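Local coordinates for putative exported protein (Bordetella pertussis Tohama I, PDB 2PFZ), which binds pyroglutamic acid as the extracytoplasmic solute receptor of a tripartite ATP-independent periplasmic (TRAP) transport system, to which it probably delivers the ligand, at residues K93-Q98 with M111-S116; A165-A170 with F187-Y192. All coordinates share one frame; numbering follows the deposited sequence.

Interaction 1. Residues K93-Q98 with M111-S116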
# COMPACT_ATOMS: atom_id res chain seq x y z
N LYS A 93 -13.16 3.95 -5.58
CA LYS A 93 -14.45 4.06 -4.88
C LYS A 93 -14.39 3.57 -3.44
O LYS A 93 -15.00 4.18 -2.54
CB LYS A 93 -15.52 3.33 -5.67
CG LYS A 93 -15.77 4.04 -6.99
CD LYS A 93 -16.70 3.34 -7.93
CE LYS A 93 -17.13 4.37 -8.99
NZ LYS A 93 -17.22 3.85 -10.38
N LEU A 94 -13.64 2.50 -3.18
CA LEU A 94 -13.46 2.03 -1.81
C LEU A 94 -12.77 3.11 -1.00
O LEU A 94 -13.15 3.39 0.12
CB LEU A 94 -12.63 0.74 -1.76
CG LEU A 94 -12.48 0.10 -0.36
CD1 LEU A 94 -13.85 -0.25 0.27
CD2 LEU A 94 -11.58 -1.15 -0.47
N TYR A 95 -11.73 3.69 -1.59
CA TYR A 95 -11.02 4.81 -0.98
C TYR A 95 -11.97 5.96 -0.60
O TYR A 95 -11.92 6.45 0.53
CB TYR A 95 -9.94 5.30 -1.95
CG TYR A 95 -9.25 6.63 -1.59
CD1 TYR A 95 -9.06 7.03 -0.26
CD2 TYR A 95 -8.75 7.45 -2.60
CE1 TYR A 95 -8.39 8.24 0.06
CE2 TYR A 95 -8.09 8.67 -2.30
CZ TYR A 95 -7.93 9.05 -0.98
OH TYR A 95 -7.25 10.23 -0.72
N GLN A 96 -12.78 6.41 -1.55
CA GLN A 96 -13.71 7.52 -1.29
C GLN A 96 -14.68 7.23 -0.14
O GLN A 96 -14.95 8.11 0.67
CB GLN A 96 -14.47 7.89 -2.57
CG GLN A 96 -13.56 8.48 -3.67
CD GLN A 96 -12.67 9.62 -3.18
OE1 GLN A 96 -11.45 9.48 -3.07
NE2 GLN A 96 -13.26 10.76 -2.91
N ALA A 97 -15.15 5.98 -0.06
CA ALA A 97 -15.97 5.49 1.05
C ALA A 97 -15.21 5.51 2.40
O ALA A 97 -15.76 5.89 3.47
CB ALA A 97 -16.43 4.08 0.73
N GLN A 98 -13.93 5.14 2.35
CA GLN A 98 -13.08 5.04 3.55
C GLN A 98 -12.60 6.39 4.06
O GLN A 98 -12.36 6.58 5.26
CB GLN A 98 -11.83 4.22 3.18
CG GLN A 98 -10.81 3.99 4.28
CD GLN A 98 -9.54 3.32 3.72
OE1 GLN A 98 -9.17 3.54 2.57
NE2 GLN A 98 -8.86 2.51 4.55
N MET A 111 -3.20 14.31 13.17
CA MET A 111 -2.67 14.22 11.80
C MET A 111 -3.70 14.52 10.72
O MET A 111 -4.91 14.38 10.94
CB MET A 111 -2.03 12.84 11.54
CG MET A 111 -0.82 12.60 12.42
SD MET A 111 -0.11 10.98 12.23
CE MET A 111 -1.15 10.03 13.33
N MET A 112 -3.21 14.93 9.56
CA MET A 112 -4.02 15.11 8.37
C MET A 112 -3.66 14.13 7.28
O MET A 112 -2.50 13.75 7.13
CB MET A 112 -3.82 16.51 7.80
CG MET A 112 -4.01 17.57 8.81
SD MET A 112 -3.47 19.17 8.22
CE MET A 112 -4.07 19.10 6.52
N LEU A 113 -4.67 13.73 6.51
CA LEU A 113 -4.44 12.94 5.29
C LEU A 113 -4.22 13.88 4.12
O LEU A 113 -5.13 14.62 3.71
CB LEU A 113 -5.63 12.04 5.00
CG LEU A 113 -5.60 11.22 3.70
CD1 LEU A 113 -4.39 10.28 3.64
CD2 LEU A 113 -6.91 10.44 3.54
N LEU A 114 -3.02 13.86 3.57
CA LEU A 114 -2.73 14.75 2.45
C LEU A 114 -3.18 14.14 1.13
O LEU A 114 -3.91 14.76 0.37
CB LEU A 114 -1.26 15.18 2.42
CG LEU A 114 -0.94 16.25 1.36
CD1 LEU A 114 -1.62 17.58 1.70
CD2 LEU A 114 0.52 16.45 1.20
N TYR A 115 -2.73 12.93 0.84
CA TYR A 115 -3.22 12.19 -0.31
C TYR A 115 -2.94 10.71 -0.14
O TYR A 115 -2.15 10.33 0.71
CB TYR A 115 -2.62 12.73 -1.59
CG TYR A 115 -1.16 12.43 -1.83
CD1 TYR A 115 -0.16 13.33 -1.42
CD2 TYR A 115 -0.77 11.27 -2.53
CE1 TYR A 115 1.18 13.08 -1.70
CE2 TYR A 115 0.58 11.02 -2.82
CZ TYR A 115 1.54 11.93 -2.39
OH TYR A 115 2.88 11.70 -2.65
N SER A 116 -3.63 9.88 -0.92
CA SER A 116 -3.49 8.43 -0.81
C SER A 116 -3.48 7.83 -2.21
O SER A 116 -4.29 8.23 -3.05
CB SER A 116 -4.64 7.84 0.01
OG SER A 116 -4.50 6.42 0.25
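In this DctP-type receptor, helix 88-107 packs against an outermost strand, 111-118, of a three-stranded antiparallel sheet, and Tyr95 bridges from the helix to Ser116 and Leu113 on that strand. The segments 93-98 and 111-116 run nearly antiparallel, at 165°. Their axes come no closer than 11.3 Å, so a long side chain has to span the gap. Tyr95 does this. Its CG lies anti to the backbone N (chi1 170°), and the ring projects from the helix with its phenol end foremost. Tyr95 OH comes to 3.6 Å from Ser116 CB, and Tyr95 CZ is equally close to that carbon. The serine methylene meets the ring obliquely. Ser116 OG sits 4.3 Å above the plane of one ring face, offset toward the rim. On the opposite face lies OE1 of Gln96, the next residue along the helix. Leu113 reaches the ring by a different route. Its CD2 lies at the ring edge, near the plane, 4.4 Å from Tyr95 CE1. Leu113 also packs on Leu102 and Leu106 of the same helix. Strand 111-118 pairs with strand 207-213, where Leu114 and Tyr115 both face Val210 in a classic beta bulge. The polar ends use partners beyond the two segments. Glu236 OE1 of helix 222-256 is hydrogen-bonded to both Tyr95 OH and Ser116 N, while Ser116 OG bonds to Asn208 O. The segments themselves touch by van der Waals contact, and one carboxylate oxygen shared by helix and strand supplies the polar tie in a buried setting.

Interaction 2. Residues A165-A170 with F187-Y192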
# COMPACT_ATOMS: atom_id res chain seq x y z
N ALA A 165 12.44 -3.12 1.89
CA ALA A 165 13.88 -2.79 1.96
C ALA A 165 14.78 -3.99 2.29
O ALA A 165 15.99 -3.95 1.99
CB ALA A 165 14.14 -1.64 2.94
N GLU A 166 14.18 -5.02 2.91
CA GLU A 166 14.86 -6.29 3.26
C GLU A 166 14.44 -7.50 2.44
O GLU A 166 14.86 -8.63 2.73
CB GLU A 166 14.66 -6.63 4.74
CG GLU A 166 15.58 -5.88 5.67
CD GLU A 166 15.10 -4.49 5.92
OE1 GLU A 166 13.93 -4.33 6.33
OE2 GLU A 166 15.90 -3.55 5.72
N LEU A 167 13.62 -7.29 1.42
CA LEU A 167 13.02 -8.43 0.68
C LEU A 167 14.03 -9.16 -0.20
O LEU A 167 14.08 -10.38 -0.23
CB LEU A 167 11.87 -7.94 -0.20
CG LEU A 167 10.59 -8.76 -0.36
CD1 LEU A 167 9.79 -8.27 -1.56
CD2 LEU A 167 10.75 -10.26 -0.38
N ALA A 168 14.83 -8.40 -0.94
CA ALA A 168 15.81 -9.01 -1.83
C ALA A 168 16.73 -9.98 -1.07
O ALA A 168 16.97 -11.11 -1.51
CB ALA A 168 16.61 -7.93 -2.54
N GLN A 169 17.17 -9.54 0.10
CA GLN A 169 17.99 -10.32 1.00
C GLN A 169 17.28 -11.57 1.51
O GLN A 169 17.85 -12.65 1.47
CB GLN A 169 18.46 -9.43 2.16
CG GLN A 169 19.36 -10.10 3.17
CD GLN A 169 19.61 -9.23 4.41
OE1 GLN A 169 19.05 -8.15 4.55
NE2 GLN A 169 20.46 -9.72 5.30
N ALA A 170 16.04 -11.43 1.97
CA ALA A 170 15.23 -12.57 2.43
C ALA A 170 15.02 -13.64 1.35
O ALA A 170 14.94 -14.84 1.66
CB ALA A 170 13.88 -12.10 2.97
N PHE A 187 9.34 -6.48 -9.58
CA PHE A 187 10.38 -5.95 -10.47
C PHE A 187 11.49 -5.24 -9.70
O PHE A 187 12.68 -5.53 -9.90
CB PHE A 187 9.77 -5.00 -11.50
CG PHE A 187 10.74 -4.56 -12.56
CD1 PHE A 187 11.03 -5.39 -13.64
CD2 PHE A 187 11.35 -3.31 -12.47
CE1 PHE A 187 11.93 -4.97 -14.63
CE2 PHE A 187 12.25 -2.89 -13.46
CZ PHE A 187 12.53 -3.73 -14.54
N ASP A 188 11.10 -4.33 -8.81
CA ASP A 188 12.08 -3.48 -8.12
C ASP A 188 13.03 -4.22 -7.18
O ASP A 188 14.07 -3.68 -6.78
CB ASP A 188 11.38 -2.36 -7.35
CG ASP A 188 10.79 -1.29 -8.25
OD1 ASP A 188 11.20 -1.12 -9.42
OD2 ASP A 188 9.91 -0.59 -7.76
N THR A 189 12.66 -5.45 -6.81
CA THR A 189 13.47 -6.26 -5.90
C THR A 189 14.11 -7.41 -6.66
O THR A 189 14.74 -8.31 -6.07
CB THR A 189 12.63 -6.81 -4.72
OG1 THR A 189 11.54 -7.62 -5.20
CG2 THR A 189 12.11 -5.66 -3.81
N LYS A 190 13.97 -7.37 -7.99
CA LYS A 190 14.41 -8.44 -8.88
C LYS A 190 13.98 -9.82 -8.40
O LYS A 190 14.80 -10.75 -8.33
CB LYS A 190 15.94 -8.37 -9.09
CG LYS A 190 16.36 -7.14 -9.85
CD LYS A 190 17.58 -7.43 -10.73
CE LYS A 190 18.87 -7.14 -10.01
NZ LYS A 190 19.36 -5.79 -10.40
N THR A 191 12.70 -9.94 -8.06
CA THR A 191 12.08 -11.19 -7.56
C THR A 191 12.21 -12.33 -8.58
O THR A 191 12.31 -13.50 -8.21
CB THR A 191 10.61 -10.95 -7.15
OG1 THR A 191 10.61 -10.22 -5.92
CG2 THR A 191 9.83 -12.25 -6.90
N TYR A 192 12.25 -11.97 -9.86
CA TYR A 192 12.43 -12.92 -10.95
C TYR A 192 13.72 -13.76 -10.87
O TYR A 192 13.79 -14.85 -11.48
CB TYR A 192 12.34 -12.21 -12.29
CG TYR A 192 13.29 -11.05 -12.48
CD1 TYR A 192 12.86 -9.73 -12.32
CD2 TYR A 192 14.63 -11.27 -12.82
CE1 TYR A 192 13.74 -8.65 -12.51
CE2 TYR A 192 15.51 -10.20 -13.01
CZ TYR A 192 15.06 -8.90 -12.84
OH TYR A 192 15.92 -7.87 -13.05
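The backbones come closest where Ala168, in the first turn of helix 167-172, passes Thr189, just past the end of helix 183-188, with their CA atoms 5.4 Å apart. Thr189 is the first residue to leave helical geometry, and its CB points toward the other segment. Its two branches share the contact with Leu167. Leu167 CD1 lies 4.1 Å from Thr189 OG1 and 4.2 Å from Thr189 CG2, so one methyl group touches both branches of the threonine. The two side chains cross obliquely. Beside them, the methyl CB of Ala168 rests 4.0 Å from the backbone oxygen Thr189 O. This second touch is on the exposed side of the contact, whereas Leu167 is buried. The turn that presents Thr189 is a Schellman motif. Lys190, with positive phi (47°), is its C-prime residue. Lys190 N bonds to Phe187 O at 2.9 Å, and Thr191 N bonds to Gly186 O. On the facing segment, Glu166 holds the N-cap position of helix 167-172, and Ala170 N bonds back to Glu166 O. The start of one helix thus lies against the end of another. Thr189 OG1 stands between the backbone N and the carbonyl carbon (chi1 59°), which turns the hydroxyl back toward its own helix, where it hydrogen-bonds to Thr185 O. Thr191 OG1 lies 2.9 Å from Thr189 OG1 and also hydrogen-bonds to Tyr179 OH. Tyr179, on strand 178-181, packs against both Leu167 and Thr189. The ligand pocket is close by. The Leu167 side chain is about 5 Å from the bound pyroglutamic acid, and Thr185, one turn before Thr189, lines that pocket.

Interactions 1 and 2 lie on opposite sides of the chain's centre, with their centres about 29 Å apart and their nearest atoms about 15 Å apart. They share no helix or strand. Interaction 1 is buried and joins a helix to a sheet strand through one long aromatic side chain. Interaction 2 is only partly buried and sets two helix ends together through a leucine, an alanine and a threonine, with one side facing solvent. Both contacts are van der Waals between their segments. The first gains its polar tie from a carboxylate on another helix, 222-256. In the second, the polar groups nearby serve the helix end itself. Interaction 2 is also the nearer to the ligand.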